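Long-range contact in pollen-specific leucine-rich repeat extensin-like protein 1 (Arabidopsis thaliana, PDB 6TME), which probably binds RALF peptide signals in the pollen-tube cell wall through its leucine-rich repeat domain, as its LRX relatives do: residues N150-P155 against R172-E177. Residues are numbered along the deposited sequence; the frame is centred on the assembly and turned at random.
Sequences NRFVGP and RYNDFE. With SO4 (sulfate ion), chain H.
Val153 and Asp175 face each other in register on two parallel strands, 151-153 and 175-177, whose axes approach to 4.8 Å and differ by 15° in direction. Matching positions of successive turns are paired here, each turn carrying an asparagine and then a phenylalanine (Asn150 and Phe152, Asn174 and Phe176), as in plant-type leucine-rich repeats with their second parallel sheet. Backbone bonds alternate across the pair: Asp175 N to Phe152 O (2.8 Å), Gly154 N to Asp175 O, and Glu177 N to Gly154 O. Asn174 reaches over to the neighbouring turn. Its CG stands anti to the carbonyl carbon (chi1 -77°), which carries the amide toward the 150-155 segment. OD1 accepts Phe152 N at 3.1 Å, the donor tilted 32° from the amide plane, and takes a second, weak bond from Asn150 N. ND2 donates to the carbonyls of Ile171 and Val147, so both ends of the amide are engaged and its rotation is probably fixed. An alanine here would probably leave Phe152 N without its OD1 acceptor and the Ile171 carbonyl without the ND2 bond. Asn150 repeats the pattern one turn earlier, toward Val123 and Phe128. On the buried face, Phe152 and Phe176 run alongside each other in the same direction, CB of Phe152 meeting CZ of Phe176 at 3.5 Å; Phe128 and Phe199 extend the row. On the outer face, Val153 CG1 packs on Asp175 CB (3.6 Å). Arg151, exposed, binds a sulfate probably from the crystallisation liquor, NE giving a 2.6 Å bond to O3 and NH2 another to O4.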
ATOM      1  N   ASN A 150     -11.566   4.870   6.063  1.00 23.01           N
ATOM      2  CA  ASN A 150     -12.292   5.890   6.805  1.00 24.89           C
ATOM      3  C   ASN A 150     -13.087   6.715   5.794  1.00 26.70           C
ATOM      4  O   ASN A 150     -13.374   6.276   4.672  1.00 31.23           O
ATOM      5  CB  ASN A 150     -11.306   6.705   7.647  1.00 20.08           C
ATOM      6  CG  ASN A 150     -11.126   6.126   9.040  1.00 26.48           C
ATOM      7  OD1 ASN A 150     -11.977   6.319   9.901  1.00 21.81           O
ATOM      8  ND2 ASN A 150     -10.022   5.410   9.265  1.00 22.84           N
ATOM      9  N   ARG A 151     -13.446   7.936   6.182  1.00 27.66           N
ATOM     10  CA  ARG A 151     -14.203   8.844   5.326  1.00 28.12           C
ATOM     11  C   ARG A 151     -13.422  10.125   5.078  1.00 25.98           C
ATOM     12  O   ARG A 151     -13.999  11.210   4.979  1.00 18.87           O
ATOM     13  CB  ARG A 151     -15.573   9.150   5.930  1.00 22.71           C
ATOM     14  CG  ARG A 151     -16.415   7.890   6.178  1.00 22.71           C
ATOM     15  CD  ARG A 151     -16.965   7.391   4.853  1.00 41.53           C
ATOM     16  NE  ARG A 151     -17.733   6.154   4.989  1.00 41.62           N
ATOM     17  CZ  ARG A 151     -17.267   4.959   4.641  1.00 40.59           C
ATOM     18  NH1 ARG A 151     -16.035   4.841   4.153  1.00 40.54           N
ATOM     19  NH2 ARG A 151     -18.026   3.884   4.782  1.00 41.65           N
ATOM     20  N   PHE A 152     -12.102  10.014   4.991  1.00 16.86           N
ATOM     21  CA  PHE A 152     -11.300  11.184   4.679  1.00 23.85           C
ATOM     22  C   PHE A 152     -11.415  11.540   3.197  1.00 27.38           C
ATOM     23  O   PHE A 152     -11.658  10.681   2.346  1.00 28.58           O
ATOM     24  CB  PHE A 152      -9.851  10.931   5.055  1.00 23.51           C
ATOM     25  CG  PHE A 152      -9.638  10.770   6.520  1.00 29.96           C
ATOM     26  CD1 PHE A 152      -9.904  11.826   7.393  1.00 24.76           C
ATOM     27  CD2 PHE A 152      -9.177   9.565   7.036  1.00 29.06           C
ATOM     28  CE1 PHE A 152      -9.690  11.689   8.746  1.00 19.45           C
ATOM     29  CE2 PHE A 152      -8.970   9.416   8.391  1.00 25.17           C
ATOM     30  CZ  PHE A 152      -9.214  10.488   9.250  1.00 23.67           C
ATOM     31  N   VAL A 153     -11.234  12.831   2.898  1.00 21.15           N
ATOM     32  CA  VAL A 153     -11.522  13.382   1.579  1.00 25.58           C
ATOM     33  C   VAL A 153     -10.518  14.474   1.221  1.00 22.35           C
ATOM     34  O   VAL A 153      -9.884  15.092   2.083  1.00 26.45           O
ATOM     35  CB  VAL A 153     -12.955  13.966   1.485  1.00 27.67           C
ATOM     36  CG1 VAL A 153     -13.996  12.870   1.437  1.00 27.97           C
ATOM     37  CG2 VAL A 153     -13.217  14.935   2.647  1.00 31.08           C
ATOM     38  N   GLY A 154     -10.404  14.726  -0.080  1.00 24.97           N
ATOM     39  CA  GLY A 154      -9.691  15.879  -0.564  1.00 16.78           C
ATOM     40  C   GLY A 154      -8.237  15.564  -0.825  1.00 21.48           C
ATOM     41  O   GLY A 154      -7.829  14.406  -0.916  1.00 22.59           O
ATOM     42  N   PRO A 155      -7.420  16.607  -0.912  1.00 25.76           N
ATOM     43  CA  PRO A 155      -6.035  16.442  -1.371  1.00 24.68           C
ATOM     44  C   PRO A 155      -5.202  15.549  -0.459  1.00 33.78           C
ATOM     45  O   PRO A 155      -5.487  15.384   0.728  1.00 29.56           O
ATOM     46  CB  PRO A 155      -5.495  17.880  -1.363  1.00 25.73           C
ATOM     47  CG  PRO A 155      -6.731  18.755  -1.422  1.00 25.15           C
ATOM     48  CD  PRO A 155      -7.754  18.010  -0.617  1.00 20.94           C
ATOM     49  N   ARG A 172      -5.086   4.167   2.429  1.00 23.96           N
ATOM     50  CA  ARG A 172      -5.908   3.426   1.485  1.00 25.24           C
ATOM     51  C   ARG A 172      -7.374   3.436   1.921  1.00 28.45           C
ATOM     52  O   ARG A 172      -7.702   3.577   3.109  1.00 25.37           O
ATOM     53  CB  ARG A 172      -5.381   1.981   1.353  1.00 20.02           C
ATOM     54  CG  ARG A 172      -5.747   1.073   2.537  1.00 14.76           C
ATOM     55  CD  ARG A 172      -4.924  -0.218   2.695  1.00 12.47           C
ATOM     56  NE  ARG A 172      -5.098  -0.652   4.083  1.00 20.21           N
ATOM     57  CZ  ARG A 172      -5.953  -1.585   4.503  1.00 29.14           C
ATOM     58  NH1 ARG A 172      -6.703  -2.295   3.645  1.00 23.21           N
ATOM     59  NH2 ARG A 172      -6.058  -1.815   5.804  1.00 26.43           N
ATOM     60  N   TYR A 173      -8.261   3.339   0.928  1.00 23.51           N
ATOM     61  CA  TYR A 173      -9.704   3.185   1.140  1.00 17.87           C
ATOM     62  C   TYR A 173     -10.322   4.431   1.777  1.00 23.09           C
ATOM     63  O   TYR A 173     -11.099   4.353   2.732  1.00 21.16           O
ATOM     64  CB  TYR A 173     -10.007   1.934   1.968  1.00 17.51           C
ATOM     65  CG  TYR A 173     -10.187   0.737   1.096  1.00 25.96           C
ATOM     66  CD1 TYR A 173     -11.325   0.592   0.293  1.00 26.36           C
ATOM     67  CD2 TYR A 173      -9.208  -0.244   1.043  1.00 25.59           C
ATOM     68  CE1 TYR A 173     -11.479  -0.534  -0.539  1.00 21.26           C
ATOM     69  CE2 TYR A 173      -9.354  -1.352   0.250  1.00 26.01           C
ATOM     70  CZ  TYR A 173     -10.485  -1.490  -0.547  1.00 26.24           C
ATOM     71  OH  TYR A 173     -10.582  -2.602  -1.325  1.00 24.98           O
ATOM     72  N   ASN A 174      -9.960   5.588   1.241  1.00 21.78           N
ATOM     73  CA  ASN A 174     -10.571   6.844   1.634  1.00 18.64           C
ATOM     74  C   ASN A 174     -11.041   7.494   0.336  1.00 25.59           C
ATOM     75  O   ASN A 174     -11.280   6.823  -0.669  1.00 23.58           O
ATOM     76  CB  ASN A 174      -9.597   7.709   2.431  1.00 13.91           C
ATOM     77  CG  ASN A 174      -9.445   7.244   3.857  1.00 25.59           C
ATOM     78  OD1 ASN A 174     -10.348   7.419   4.673  1.00 26.91           O
ATOM     79  ND2 ASN A 174      -8.286   6.671   4.179  1.00 21.69           N
ATOM     80  N   ASP A 175     -11.186   8.811   0.350  1.00 27.21           N
ATOM     81  CA  ASP A 175     -11.557   9.578  -0.824  1.00 23.53           C
ATOM     82  C   ASP A 175     -10.552  10.696  -1.050  1.00 24.69           C
ATOM     83  O   ASP A 175     -10.918  11.834  -1.360  1.00 21.33           O
ATOM     84  CB  ASP A 175     -12.975  10.128  -0.688  1.00 26.51           C
ATOM     85  CG  ASP A 175     -13.513  10.700  -2.000  1.00 36.58           C
ATOM     86  OD1 ASP A 175     -12.956  10.389  -3.067  1.00 37.86           O
ATOM     87  OD2 ASP A 175     -14.471  11.499  -1.960  1.00 37.22           O
ATOM     88  N   PHE A 176      -9.269  10.399  -0.856  1.00 18.35           N
ATOM     89  CA  PHE A 176      -8.230  11.325  -1.285  1.00 26.30           C
ATOM     90  C   PHE A 176      -8.170  11.381  -2.814  1.00 27.45           C
ATOM     91  O   PHE A 176      -8.482  10.408  -3.510  1.00 25.92           O
ATOM     92  CB  PHE A 176      -6.879  10.918  -0.700  1.00 26.00           C
ATOM     93  CG  PHE A 176      -6.815  11.023   0.806  1.00 27.70           C
ATOM     94  CD1 PHE A 176      -6.878  12.267   1.432  1.00 28.54           C
ATOM     95  CD2 PHE A 176      -6.697   9.885   1.593  1.00 23.61           C
ATOM     96  CE1 PHE A 176      -6.823  12.368   2.806  1.00 19.32           C
ATOM     97  CE2 PHE A 176      -6.651   9.977   2.974  1.00 19.89           C
ATOM     98  CZ  PHE A 176      -6.710  11.217   3.581  1.00 27.92           C
ATOM     99  N   GLU A 177      -7.777  12.536  -3.343  1.00 38.52           N
ATOM    100  CA  GLU A 177      -7.874  12.733  -4.787  1.00 35.60           C
ATOM    101  C   GLU A 177      -6.852  13.769  -5.236  1.00 26.79           C
ATOM    102  O   GLU A 177      -6.138  14.369  -4.427  1.00 26.71           O
ATOM    103  CB  GLU A 177      -9.294  13.148  -5.168  1.00 42.69           C
ATOM    104  CG  GLU A 177      -9.730  14.418  -4.481  1.00 51.31           C
ATOM    105  CD  GLU A 177      -9.328  15.662  -5.253  1.00 62.37           C
ATOM    106  OE1 GLU A 177      -9.634  15.717  -6.473  1.00 61.12           O
ATOM    107  OE2 GLU A 177      -8.687  16.557  -4.639  1.00 61.25           O
TER
HETATM  108  S   SO4 H 502     -20.672   4.378   6.322  1.00 38.90           S
HETATM  109  O1  SO4 H 502     -22.025   4.725   6.709  1.00 35.50           O
HETATM  110  O2  SO4 H 502     -19.978   3.504   7.262  1.00 50.98           O
HETATM  111  O3  SO4 H 502     -19.956   5.636   6.188  1.00 31.67           O
HETATM  112  O4  SO4 H 502     -20.719   3.650   5.059  1.00 67.42           O
HETATM  113  O   HOH W   1     -13.748   3.456   3.116  1.00 31.23           O